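Local coordinates for aluminum resistance protein (Clostridium novyi, PDB 3I16) that probably acts as a pyridoxal-5'-phosphate-dependent carbon-sulfur lyase of the methionine gamma-lyase family and is named for a role in aluminium resistance, at residues 115-120 with 175-180; 165-170 with 204-209; 198-203 with 231-236; 223-228 with 243-248. One frame throughout, in Å; residues are numbered along the deposited sequence.

Interaction 1 (115-120 with 175-180); sequences GNTMLS and ESITLV
Thr-117 lies against Ser-176 and Ile-177 where two parallel strands, 117-120 and 177-183, run side by side in the mixed sheet of this PLP-dependent enzyme. A beta bulge shifts the register by one: Thr-117 pairs with Ile-177, but Met-118 pairs with Leu-179. The side chain of Thr-117 forks at CB, which is 3.5 Å from Ser-176 OG. OG1, set beside its own backbone N (chi1 -61°), comes within 2.7 Å of Ser-176 OG, which is also bonded to Asp-174; OG1 itself has a weak bond with Asn-150 ND2. CG2 goes the other way, anti to N, and packs 3.7 Å from Ile-177 CG1 on the face shared with Leu-119, which helix 164-173 covers. On the opposite face, Met-118, modelled as selenomethionine, sets CB 4.0 Å from Leu-179 CD2. Thr-117 N donates to Ser-176 O at 3.0 Å from well above the carbonyl plane. In the bulge, Thr-178 N bonds to Thr-117 O at 3.0 Å, nearly in line with the carbonyl. Beyond it, Leu-119 N reaches Leu-179 O. At the Asn-116 end a water accepts from Asn-116 ND2 and donates to Ser-176 O, 3.0 Å from each.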
loop_
_atom_site.group_PDB
_atom_site.type_symbol
_atom_site.label_atom_id
_atom_site.label_comp_id
_atom_site.label_asym_id
_atom_site.label_seq_id
_atom_site.Cartn_x
_atom_site.Cartn_y
_atom_site.Cartn_z
ATOM N N GLY B 115 -37.615 -21.095 -5.338
ATOM C CA GLY B 115 -38.851 -21.036 -6.098
ATOM C C GLY B 115 -38.768 -20.133 -7.310
ATOM O O GLY B 115 -39.468 -20.355 -8.304
ATOM N N ASN B 116 -37.944 -19.098 -7.246
ATOM C CA ASN B 116 -37.776 -18.211 -8.385
ATOM C C ASN B 116 -37.047 -18.954 -9.502
ATOM O O ASN B 116 -36.278 -19.899 -9.278
ATOM C CB ASN B 116 -36.886 -17.011 -8.050
ATOM C CG ASN B 116 -37.450 -16.078 -6.997
ATOM O OD1 ASN B 116 -36.718 -15.230 -6.520
ATOM N ND2 ASN B 116 -38.731 -16.195 -6.656
ATOM N N THR B 117 -37.241 -18.459 -10.705
ATOM C CA THR B 117 -36.585 -18.991 -11.878
ATOM C C THR B 117 -35.919 -17.839 -12.588
ATOM O O THR B 117 -36.518 -16.756 -12.697
ATOM C CB THR B 117 -37.619 -19.629 -12.829
ATOM O OG1 THR B 117 -38.268 -20.696 -12.155
ATOM C CG2 THR B 117 -36.966 -20.159 -14.112
HETATM N N MSE B 118 -34.698 -18.062 -13.079
HETATM C CA MSE B 118 -34.004 -17.058 -13.879
HETATM C C MSE B 118 -34.040 -17.551 -15.312
HETATM O O MSE B 118 -34.073 -18.773 -15.563
HETATM C CB MSE B 118 -32.553 -16.830 -13.423
HETATM C CG MSE B 118 -31.608 -18.000 -13.677
HETATM SE SE MSE B 118 -29.761 -17.585 -13.260
HETATM C CE MSE B 118 -29.378 -16.390 -14.667
ATOM N N LEU B 119 -34.018 -16.595 -16.245
ATOM C CA LEU B 119 -34.057 -16.887 -17.666
ATOM C C LEU B 119 -32.937 -16.168 -18.421
ATOM O O LEU B 119 -32.935 -14.943 -18.515
ATOM C CB LEU B 119 -35.412 -16.462 -18.264
ATOM C CG LEU B 119 -35.599 -16.694 -19.767
ATOM C CD1 LEU B 119 -35.571 -18.201 -20.137
ATOM C CD2 LEU B 119 -36.900 -16.023 -20.276
ATOM N N SER B 120 -32.000 -16.939 -18.958
ATOM C CA SER B 120 -30.929 -16.391 -19.787
ATOM C C SER B 120 -31.436 -16.325 -21.203
ATOM O O SER B 120 -31.845 -17.339 -21.763
ATOM C CB SER B 120 -29.676 -17.255 -19.710
ATOM O OG SER B 120 -29.109 -17.063 -18.443
ATOM N N GLU B 175 -44.736 -18.098 -14.796
ATOM C CA GLU B 175 -44.875 -16.955 -13.918
ATOM C C GLU B 175 -43.886 -16.946 -12.760
ATOM O O GLU B 175 -43.818 -15.951 -12.050
ATOM C CB GLU B 175 -46.329 -16.853 -13.401
ATOM C CG GLU B 175 -47.294 -16.539 -14.523
ATOM C CD GLU B 175 -48.749 -16.457 -14.108
ATOM O OE1 GLU B 175 -49.073 -16.638 -12.918
ATOM O OE2 GLU B 175 -49.575 -16.208 -15.007
ATOM N N SER B 176 -43.124 -18.030 -12.557
ATOM C CA SER B 176 -42.095 -18.072 -11.492
ATOM C C SER B 176 -40.801 -17.368 -11.917
ATOM O O SER B 176 -39.904 -17.187 -11.086
ATOM C CB SER B 176 -41.764 -19.517 -11.097
ATOM O OG SER B 176 -40.948 -20.159 -12.066
ATOM N N ILE B 177 -40.680 -17.025 -13.208
ATOM C CA ILE B 177 -39.512 -16.310 -13.701
ATOM C C ILE B 177 -39.538 -14.866 -13.188
ATOM O O ILE B 177 -40.446 -14.078 -13.526
ATOM C CB ILE B 177 -39.419 -16.313 -15.238
ATOM C CG1 ILE B 177 -39.219 -17.742 -15.766
ATOM C CG2 ILE B 177 -38.287 -15.409 -15.680
ATOM C CD1 ILE B 177 -39.381 -17.884 -17.264
ATOM N N THR B 178 -38.560 -14.536 -12.348
ATOM C CA THR B 178 -38.483 -13.213 -11.742
ATOM C C THR B 178 -37.273 -12.401 -12.156
ATOM O O THR B 178 -37.160 -11.228 -11.770
ATOM C CB THR B 178 -38.469 -13.316 -10.209
ATOM O OG1 THR B 178 -37.312 -14.050 -9.786
ATOM C CG2 THR B 178 -39.767 -13.998 -9.687
ATOM N N LEU B 179 -36.370 -13.012 -12.918
ATOM C CA LEU B 179 -35.163 -12.341 -13.373
ATOM C C LEU B 179 -34.772 -12.811 -14.753
ATOM O O LEU B 179 -34.832 -14.005 -15.023
ATOM C CB LEU B 179 -34.027 -12.592 -12.389
ATOM C CG LEU B 179 -32.657 -11.961 -12.668
ATOM C CD1 LEU B 179 -31.975 -11.621 -11.347
ATOM C CD2 LEU B 179 -31.822 -12.871 -13.528
ATOM N N VAL B 180 -34.406 -11.866 -15.627
ATOM C CA VAL B 180 -33.914 -12.177 -16.971
ATOM C C VAL B 180 -32.454 -11.722 -17.008
ATOM O O VAL B 180 -32.131 -10.587 -16.626
ATOM C CB VAL B 180 -34.770 -11.527 -18.110
ATOM C CG1 VAL B 180 -34.042 -11.540 -19.487
ATOM C CG2 VAL B 180 -36.110 -12.245 -18.250
HETATM O O HOH W 1 -41.002 -17.192 -8.263
#

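Interaction 2 (165-170 with 204-209)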
loop_
_atom_site.group_PDB
_atom_site.type_symbol
_atom_site.label_atom_id
_atom_site.label_comp_id
_atom_site.label_asym_id
_atom_site.label_seq_id
_atom_site.Cartn_x
_atom_site.Cartn_y
_atom_site.Cartn_z
ATOM N N GLU B 165 -39.941 -13.302 -29.656
ATOM C CA GLU B 165 -41.176 -14.082 -29.623
ATOM C C GLU B 165 -41.050 -15.267 -28.679
ATOM O O GLU B 165 -41.970 -15.556 -27.930
ATOM C CB GLU B 165 -41.581 -14.543 -31.023
ATOM C CG GLU B 165 -41.757 -13.366 -32.005
ATOM C CD GLU B 165 -42.467 -13.735 -33.292
ATOM O OE1 GLU B 165 -42.856 -14.914 -33.466
ATOM O OE2 GLU B 165 -42.647 -12.825 -34.137
ATOM N N GLU B 166 -39.905 -15.947 -28.688
ATOM C CA GLU B 166 -39.701 -17.074 -27.777
ATOM C C GLU B 166 -39.572 -16.585 -26.318
ATOM O O GLU B 166 -40.111 -17.212 -25.405
ATOM C CB GLU B 166 -38.478 -17.896 -28.218
ATOM C CG GLU B 166 -38.284 -19.218 -27.467
ATOM C CD GLU B 166 -39.419 -20.203 -27.679
ATOM O OE1 GLU B 166 -40.190 -20.046 -28.657
ATOM O OE2 GLU B 166 -39.532 -21.153 -26.876
ATOM N N ILE B 167 -38.865 -15.473 -26.100
ATOM C CA ILE B 167 -38.734 -14.896 -24.749
ATOM C C ILE B 167 -40.133 -14.659 -24.166
ATOM O O ILE B 167 -40.468 -15.136 -23.074
ATOM C CB ILE B 167 -37.899 -13.584 -24.763
ATOM C CG1 ILE B 167 -36.421 -13.887 -25.044
ATOM C CG2 ILE B 167 -37.995 -12.846 -23.418
ATOM C CD1 ILE B 167 -35.613 -12.692 -25.345
ATOM N N GLU B 168 -40.966 -13.945 -24.913
ATOM C CA GLU B 168 -42.355 -13.709 -24.510
ATOM C C GLU B 168 -43.102 -14.996 -24.153
ATOM O O GLU B 168 -43.757 -15.073 -23.109
ATOM C CB GLU B 168 -43.115 -13.017 -25.634
ATOM C CG GLU B 168 -42.734 -11.571 -25.816
ATOM C CD GLU B 168 -43.479 -10.910 -26.960
ATOM O OE1 GLU B 168 -44.431 -11.521 -27.479
ATOM O OE2 GLU B 168 -43.098 -9.785 -27.350
ATOM N N LYS B 169 -43.024 -15.986 -25.041
ATOM C CA LYS B 169 -43.689 -17.282 -24.816
ATOM C C LYS B 169 -43.211 -17.969 -23.540
ATOM O O LYS B 169 -44.007 -18.539 -22.800
ATOM C CB LYS B 169 -43.465 -18.222 -26.002
ATOM C CG LYS B 169 -44.005 -19.654 -25.810
ATOM C CD LYS B 169 -43.724 -20.511 -27.054
ATOM C CE LYS B 169 -44.390 -21.881 -26.978
ATOM N NZ LYS B 169 -44.024 -22.624 -25.740
ATOM N N VAL B 170 -41.911 -17.936 -23.289
ATOM C CA VAL B 170 -41.359 -18.585 -22.094
ATOM C C VAL B 170 -41.808 -17.860 -20.825
ATOM O O VAL B 170 -42.244 -18.501 -19.865
ATOM C CB VAL B 170 -39.834 -18.739 -22.206
ATOM C CG1 VAL B 170 -39.233 -19.205 -20.869
ATOM C CG2 VAL B 170 -39.515 -19.717 -23.375
ATOM N N ASP B 204 -37.670 -3.955 -23.104
ATOM C CA ASP B 204 -39.058 -3.594 -23.449
ATOM C C ASP B 204 -39.972 -4.814 -23.606
ATOM O O ASP B 204 -41.118 -4.815 -23.164
ATOM C CB ASP B 204 -39.111 -2.743 -24.723
ATOM C CG ASP B 204 -38.498 -1.386 -24.530
ATOM O OD1 ASP B 204 -38.213 -1.031 -23.377
ATOM O OD2 ASP B 204 -38.303 -0.672 -25.524
ATOM N N CYS B 205 -39.450 -5.857 -24.223
ATOM C CA CYS B 205 -40.204 -7.078 -24.414
ATOM C C CYS B 205 -40.556 -7.762 -23.075
ATOM O O CYS B 205 -41.712 -8.163 -22.836
ATOM C CB CYS B 205 -39.369 -8.001 -25.298
ATOM S SG CYS B 205 -40.013 -9.625 -25.530
ATOM N N VAL B 206 -39.559 -7.905 -22.214
ATOM C CA VAL B 206 -39.749 -8.558 -20.910
ATOM C C VAL B 206 -40.745 -7.800 -20.014
ATOM O O VAL B 206 -41.681 -8.395 -19.461
ATOM C CB VAL B 206 -38.399 -8.717 -20.169
ATOM C CG1 VAL B 206 -38.605 -9.144 -18.687
ATOM C CG2 VAL B 206 -37.498 -9.692 -20.911
ATOM N N LYS B 207 -40.518 -6.491 -19.866
ATOM C CA LYS B 207 -41.351 -5.626 -19.046
ATOM C C LYS B 207 -42.802 -5.568 -19.563
ATOM O O LYS B 207 -43.742 -5.353 -18.799
ATOM C CB LYS B 207 -40.769 -4.211 -19.004
ATOM C CG LYS B 207 -39.395 -4.053 -18.367
ATOM C CD LYS B 207 -39.405 -4.320 -16.903
ATOM C CE LYS B 207 -38.027 -4.086 -16.321
ATOM N NZ LYS B 207 -38.020 -4.326 -14.865
ATOM N N ASN B 208 -42.982 -5.749 -20.868
ATOM C CA ASN B 208 -44.333 -5.774 -21.435
ATOM C C ASN B 208 -45.118 -7.012 -20.991
ATOM O O ASN B 208 -46.342 -6.992 -21.017
ATOM C CB ASN B 208 -44.305 -5.699 -22.963
ATOM C CG ASN B 208 -45.689 -5.645 -23.550
ATOM O OD1 ASN B 208 -46.485 -4.767 -23.199
ATOM N ND2 ASN B 208 -46.000 -6.591 -24.436
ATOM N N ILE B 209 -44.423 -8.084 -20.603
ATOM C CA ILE B 209 -45.082 -9.286 -20.098
ATOM C C ILE B 209 -45.321 -9.091 -18.603
ATOM O O ILE B 209 -46.447 -9.225 -18.152
ATOM C CB ILE B 209 -44.271 -10.562 -20.382
ATOM C CG1 ILE B 209 -44.061 -10.753 -21.892
ATOM C CG2 ILE B 209 -44.967 -11.788 -19.827
ATOM C CD1 ILE B 209 -45.314 -10.623 -22.751
HETATM O O HOH W 2 -43.565 -8.411 -24.971
#
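Glu-168 and Cys-205 make the closest contact between segments 165-170 and 204-209, on helices that run side by side with their segment axes 9.6 Å apart and their directions 26° from parallel. Helix 164-173 leads into strand 177-183. Helix 196-209 follows that strand and is the connecting helix of a beta-alpha-beta crossover to its parallel neighbour 214-218. The tight part centres on SG of Cys-205, which chi1 of 174° sets anti to the backbone N and which meets Glu-168 CG at 3.4 Å. The same CG also takes the tip of Ile-209, whose CD1 lies 4.1 Å away with the two side chains at about a right angle. Deeper, toward the sheet, the contact is wholly apolar: CG2 of Ile-167 and CG2 of Val-206 approach to 4.1 Å, and Val-206 rests in turn on Val-180 and Cys-215 of the strands below. The outer side is looser and polar. There a water donates to Cys-205 O at 2.8 Å, accepts from Asn-208 ND2 and makes a weak bond to Glu-168 OE2, bridging the helices on their outer side. With the carboxylate oxygen OE2 of Glu-168 only 3.6 Å from Cys-205 SG, the thiol would probably resist ionisation, since a thiolate there would face a like charge.

Interaction 3 (198-203 with 231-236). With EDO (1,2-ethanediol), chain N.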
loop_
_atom_site.group_PDB
_atom_site.type_symbol
_atom_site.label_atom_id
_atom_site.label_comp_id
_atom_site.label_asym_id
_atom_site.label_seq_id
_atom_site.Cartn_x
_atom_site.Cartn_y
_atom_site.Cartn_z
ATOM N N ASP B 198 -30.294 -3.526 -29.012
ATOM C CA ASP B 198 -30.739 -4.922 -28.851
ATOM C C ASP B 198 -31.106 -5.158 -27.392
ATOM O O ASP B 198 -32.056 -5.859 -27.089
ATOM C CB ASP B 198 -29.644 -5.927 -29.235
ATOM C CG ASP B 198 -29.152 -5.785 -30.701
ATOM O OD1 ASP B 198 -29.970 -5.633 -31.616
ATOM O OD2 ASP B 198 -27.922 -5.859 -30.926
ATOM N N ILE B 199 -30.330 -4.580 -26.481
ATOM C CA ILE B 199 -30.599 -4.720 -25.062
ATOM C C ILE B 199 -31.926 -4.045 -24.731
ATOM O O ILE B 199 -32.743 -4.620 -24.015
ATOM C CB ILE B 199 -29.451 -4.169 -24.196
ATOM C CG1 ILE B 199 -28.223 -5.081 -24.351
ATOM C CG2 ILE B 199 -29.898 -4.090 -22.720
ATOM C CD1 ILE B 199 -26.897 -4.534 -23.793
ATOM N N LYS B 200 -32.154 -2.853 -25.286
ATOM C CA LYS B 200 -33.414 -2.154 -25.101
ATOM C C LYS B 200 -34.582 -3.011 -25.604
ATOM O O LYS B 200 -35.599 -3.118 -24.938
ATOM C CB LYS B 200 -33.438 -0.820 -25.855
ATOM C CG LYS B 200 -34.726 0.003 -25.614
ATOM C CD LYS B 200 -34.715 1.311 -26.376
ATOM C CE LYS B 200 -35.862 2.244 -25.927
ATOM N NZ LYS B 200 -37.202 1.625 -25.982
ATOM N N SER B 201 -34.446 -3.616 -26.773
ATOM C CA SER B 201 -35.554 -4.409 -27.306
ATOM C C SER B 201 -35.893 -5.579 -26.368
ATOM O O SER B 201 -37.048 -5.892 -26.206
ATOM C CB SER B 201 -35.276 -4.889 -28.741
ATOM O OG SER B 201 -34.324 -5.925 -28.717
ATOM N N ILE B 202 -34.894 -6.196 -25.731
ATOM C CA ILE B 202 -35.148 -7.280 -24.770
ATOM C C ILE B 202 -35.853 -6.731 -23.514
ATOM O O ILE B 202 -36.877 -7.269 -23.063
ATOM C CB ILE B 202 -33.850 -8.035 -24.352
ATOM C CG1 ILE B 202 -33.217 -8.776 -25.549
ATOM C CG2 ILE B 202 -34.155 -8.993 -23.208
ATOM C CD1 ILE B 202 -31.772 -9.297 -25.277
ATOM N N VAL B 203 -35.330 -5.649 -22.963
ATOM C CA VAL B 203 -35.956 -5.068 -21.764
ATOM C C VAL B 203 -37.412 -4.708 -22.030
ATOM O O VAL B 203 -38.310 -5.156 -21.280
ATOM C CB VAL B 203 -35.166 -3.884 -21.217
ATOM C CG1 VAL B 203 -35.890 -3.258 -20.032
ATOM C CG2 VAL B 203 -33.784 -4.355 -20.822
ATOM N N THR B 231 -28.162 0.468 -18.436
ATOM C CA THR B 231 -28.990 1.118 -17.430
ATOM C C THR B 231 -29.732 2.344 -18.005
ATOM O O THR B 231 -30.680 2.824 -17.399
ATOM C CB THR B 231 -28.127 1.523 -16.211
ATOM O OG1 THR B 231 -26.941 2.176 -16.685
ATOM C CG2 THR B 231 -27.709 0.279 -15.404
ATOM N N ASP B 232 -29.294 2.850 -19.155
ATOM C CA ASP B 232 -29.950 3.959 -19.829
ATOM C C ASP B 232 -31.088 3.434 -20.706
ATOM O O ASP B 232 -31.865 4.232 -21.219
ATOM C CB ASP B 232 -28.949 4.758 -20.689
ATOM C CG ASP B 232 -27.875 5.423 -19.870
ATOM O OD1 ASP B 232 -28.244 6.155 -18.936
ATOM O OD2 ASP B 232 -26.664 5.208 -20.139
ATOM N N VAL B 233 -31.184 2.114 -20.908
ATOM C CA VAL B 233 -32.282 1.555 -21.714
ATOM C C VAL B 233 -33.150 0.553 -20.935
ATOM O O VAL B 233 -33.735 -0.373 -21.522
ATOM C CB VAL B 233 -31.798 1.001 -23.102
ATOM C CG1 VAL B 233 -31.275 2.166 -23.964
ATOM C CG2 VAL B 233 -30.744 -0.090 -22.969
ATOM N N GLY B 234 -33.220 0.741 -19.614
ATOM C CA GLY B 234 -34.118 -0.037 -18.755
ATOM C C GLY B 234 -33.572 -1.190 -17.919
ATOM O O GLY B 234 -34.350 -1.867 -17.267
ATOM N N ALA B 235 -32.265 -1.424 -17.920
ATOM C CA ALA B 235 -31.686 -2.489 -17.111
ATOM C C ALA B 235 -31.871 -2.111 -15.649
ATOM O O ALA B 235 -31.630 -0.969 -15.278
ATOM C CB ALA B 235 -30.186 -2.662 -17.426
ATOM N N ASP B 236 -32.293 -3.066 -14.825
ATOM C CA ASP B 236 -32.453 -2.834 -13.398
ATOM C C ASP B 236 -31.126 -2.971 -12.675
ATOM O O ASP B 236 -30.933 -2.424 -11.587
ATOM C CB ASP B 236 -33.446 -3.856 -12.815
ATOM C CG ASP B 236 -34.837 -3.718 -13.418
ATOM O OD1 ASP B 236 -35.518 -2.736 -13.106
ATOM O OD2 ASP B 236 -35.257 -4.587 -14.199
HETATM C C1 EDO N . -26.336 -8.669 -32.130
HETATM O O1 EDO N . -26.566 -9.361 -33.358
HETATM C C2 EDO N . -25.701 -7.325 -32.450
HETATM O O2 EDO N . -26.590 -6.517 -33.222
#
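Val-233 packs on one flank of helix 196-209, and apolar contact does nearly all the work. Its CB lies 3.7 Å from Lys-200 CB, against the root of the lysine, the two side chains crossing at about a right angle. CG2, held between the backbone N and the carbonyl carbon of Val-233, reaches 4.1 Å from CG2 of Ile-199. The lysine's CB and CG make the contact here, and the chain leads on away from the loop to a salt bridge with Asp-204.

A second kind of contact sets the aliphatic carbons of a valine against backbone carbonyls. One turn further along, Val-203 CG1, anti to its own N (chi1 176°), lies 3.5 Å from Gly-234 O, while its CB is 3.8 Å from Val-233 O. Gly-234 has a positive phi of 102°, and with no side chain its backbone can come close to the valine. In the fold this joins the connecting helix of the beta-alpha-beta crossover 177-183 to 214-218 with the loop that leads into the next strand, 237-241.

No hydrogen bond crosses between the segments. Within the helix, Asp-198 O accepts both Ser-201 OG at 2.8 Å and Ile-202 N, from the same face of its plane. Asp-198 OD2, which accepts from Leu-195 N, also takes a bond of 2.7 Å from O2 of a 1,2-ethanediol, probably from the crystallisation liquor.

Interaction 4 (223-228 with 243-248)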
loop_
_atom_site.group_PDB
_atom_site.type_symbol
_atom_site.label_atom_id
_atom_site.label_comp_id
_atom_site.label_asym_id
_atom_site.label_seq_id
_atom_site.Cartn_x
_atom_site.Cartn_y
_atom_site.Cartn_z
ATOM N N GLU B 223 -18.330 -1.464 -21.420
ATOM C CA GLU B 223 -18.317 -0.136 -20.824
ATOM C C GLU B 223 -17.660 0.873 -21.756
ATOM O O GLU B 223 -16.603 0.608 -22.336
ATOM C CB GLU B 223 -17.603 -0.117 -19.465
ATOM C CG GLU B 223 -18.139 -1.093 -18.437
ATOM C CD GLU B 223 -17.507 -2.471 -18.466
ATOM O OE1 GLU B 223 -16.711 -2.779 -19.383
ATOM O OE2 GLU B 223 -17.861 -3.275 -17.579
ATOM N N PHE B 224 -18.340 1.998 -21.945
ATOM C CA PHE B 224 -17.882 3.097 -22.803
ATOM C C PHE B 224 -17.766 2.805 -24.327
ATOM O O PHE B 224 -17.157 3.576 -25.070
ATOM C CB PHE B 224 -16.613 3.711 -22.227
ATOM C CG PHE B 224 -16.758 4.095 -20.767
ATOM C CD1 PHE B 224 -17.683 5.040 -20.384
ATOM C CD2 PHE B 224 -15.997 3.484 -19.798
ATOM C CE1 PHE B 224 -17.835 5.381 -19.048
ATOM C CE2 PHE B 224 -16.151 3.813 -18.458
ATOM C CZ PHE B 224 -17.067 4.767 -18.086
HETATM N N MSE B 225 -18.418 1.748 -24.796
HETATM C CA MSE B 225 -18.462 1.458 -26.230
HETATM C C MSE B 225 -19.459 2.372 -26.934
HETATM O O MSE B 225 -19.359 2.603 -28.151
HETATM C CB MSE B 225 -18.852 0.008 -26.486
HETATM C CG MSE B 225 -17.873 -1.028 -26.011
HETATM SE SE MSE B 225 -16.163 -1.018 -26.938
HETATM C CE MSE B 225 -15.257 0.291 -25.858
ATOM N N ASP B 226 -20.431 2.871 -26.174
ATOM C CA ASP B 226 -21.463 3.724 -26.715
ATOM C C ASP B 226 -21.624 4.837 -25.699
ATOM O O ASP B 226 -21.011 4.795 -24.634
ATOM C CB ASP B 226 -22.766 2.913 -26.896
ATOM C CG ASP B 226 -23.825 3.652 -27.691
ATOM O OD1 ASP B 226 -23.570 4.009 -28.847
ATOM O OD2 ASP B 226 -24.907 3.899 -27.145
ATOM N N THR B 227 -22.416 5.848 -26.041
ATOM C CA THR B 227 -22.681 6.950 -25.141
ATOM C C THR B 227 -23.714 6.527 -24.091
ATOM O O THR B 227 -23.856 7.200 -23.064
ATOM C CB THR B 227 -23.186 8.199 -25.879
ATOM O OG1 THR B 227 -24.360 7.859 -26.610
ATOM C CG2 THR B 227 -22.138 8.711 -26.848
ATOM N N LYS B 228 -24.436 5.441 -24.364
ATOM C CA LYS B 228 -25.378 4.858 -23.410
ATOM C C LYS B 228 -24.862 3.530 -22.853
ATOM O O LYS B 228 -24.046 2.845 -23.473
ATOM C CB LYS B 228 -26.734 4.591 -24.078
ATOM C CG LYS B 228 -27.501 5.830 -24.482
ATOM C CD LYS B 228 -28.935 5.487 -24.866
ATOM C CE LYS B 228 -29.760 6.739 -25.067
ATOM N NZ LYS B 228 -29.156 7.595 -26.103
ATOM N N ILE B 243 -11.027 -5.039 -13.722
ATOM C CA ILE B 243 -9.804 -5.270 -14.479
ATOM C C ILE B 243 -10.080 -5.394 -15.989
ATOM O O ILE B 243 -9.218 -5.851 -16.732
ATOM C CB ILE B 243 -8.891 -6.386 -13.902
ATOM C CG1 ILE B 243 -9.468 -7.778 -14.071
ATOM C CG2 ILE B 243 -8.550 -6.074 -12.412
ATOM C CD1 ILE B 243 -8.496 -8.879 -13.550
ATOM N N LYS B 244 -11.305 -5.031 -16.412
ATOM C CA LYS B 244 -11.641 -4.929 -17.826
ATOM C C LYS B 244 -11.757 -3.419 -18.069
ATOM O O LYS B 244 -11.101 -2.660 -17.395
ATOM C CB LYS B 244 -12.913 -5.685 -18.196
ATOM C CG LYS B 244 -12.859 -7.165 -17.912
ATOM C CD LYS B 244 -14.101 -7.852 -18.433
ATOM C CE LYS B 244 -14.131 -9.312 -18.017
ATOM N NZ LYS B 244 -12.866 -10.008 -18.378
ATOM N N ASN B 245 -12.582 -2.990 -19.022
ATOM C CA ASN B 245 -12.684 -1.569 -19.419
ATOM C C ASN B 245 -12.720 -0.498 -18.320
ATOM O O ASN B 245 -11.911 0.425 -18.318
ATOM C CB ASN B 245 -13.935 -1.330 -20.286
ATOM C CG ASN B 245 -14.050 -2.270 -21.484
ATOM O OD1 ASN B 245 -13.487 -3.354 -21.487
ATOM N ND2 ASN B 245 -14.837 -1.861 -22.488
ATOM N N ILE B 246 -13.675 -0.612 -17.401
ATOM C CA ILE B 246 -13.961 0.472 -16.438
ATOM C C ILE B 246 -12.890 0.764 -15.411
ATOM O O ILE B 246 -12.922 1.809 -14.744
ATOM C CB ILE B 246 -15.365 0.277 -15.788
ATOM C CG1 ILE B 246 -15.905 1.599 -15.232
ATOM C CG2 ILE B 246 -15.343 -0.831 -14.731
ATOM C CD1 ILE B 246 -17.420 1.675 -15.175
ATOM N N GLY B 247 -11.957 -0.159 -15.246
ATOM C CA GLY B 247 -10.800 0.076 -14.374
ATOM C C GLY B 247 -9.704 0.897 -15.060
ATOM O O GLY B 247 -8.705 1.239 -14.419
ATOM N N GLY B 248 -9.851 1.138 -16.364
ATOM C CA GLY B 248 -8.932 1.994 -17.142
ATOM C C GLY B 248 -7.489 1.553 -17.127
ATOM O O GLY B 248 -6.577 2.381 -17.214
#
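The carboxylate of Glu-223 and the amide of Asn-245 meet with their planes 60° apart rather than stacked. OE1 of Glu-223 comes to 3.3 Å from Asn-245 CB and 3.4 Å from its CG, while OE2 is bonded to the hydroxyl of Tyr-256. The amide edge carries the directional bond: ND2 of Asn-245 donates to Glu-223 O at 3.0 Å, nearly straight at 166°, in its own amide plane and on a lone pair of the carbonyl. CE of Met-225, a selenomethionine, packs 4.0 Å from Asn-245 ND2. The Phe-224 ring offers CE2 to Ile-246 CG1 at 3.9 Å, an oblique approach, with helices 17-54, 73-86 and 287-318 around it. Ile-246 CB lies 4.1 Å from Glu-223 CG, the side chains crossing at about a right angle. These loops follow strands 214-218 and 237-241, and the second holds Lys-244 of the PLP pocket, probably the Schiff-base lysine of this fold. Asn-245, next in the chain, is thus tied to the neighbouring loop. Its amide orientation is set mainly by the bond to Glu-223 O, with a weak one to Tyr-221 O, so that backbone carbonyls position the group beside the cofactor lysine.

Interaction 1 lies within the mixed sheet, interaction 2 is the helix layer packed on one face of it, and interaction 3 joins one of those helices to the loop before strand 237-241; interaction 4 lies nearer the centre of the chain, beside the cofactor. Interaction 1 relies on strand backbone bonds. Interaction 2 touches it through Val-170 on Leu-119 and Ile-177 and through Val-206 on Val-180. Interactions 2 and 3 share helix 196-209 and are joined by the salt bridge from Lys-207 to Asp-236; both pack mainly by apolar contact, interaction 3 being the only one that is partly buried. Interaction 4 joins two loops by a hydrogen bond from a side-chain amide to a backbone carbonyl.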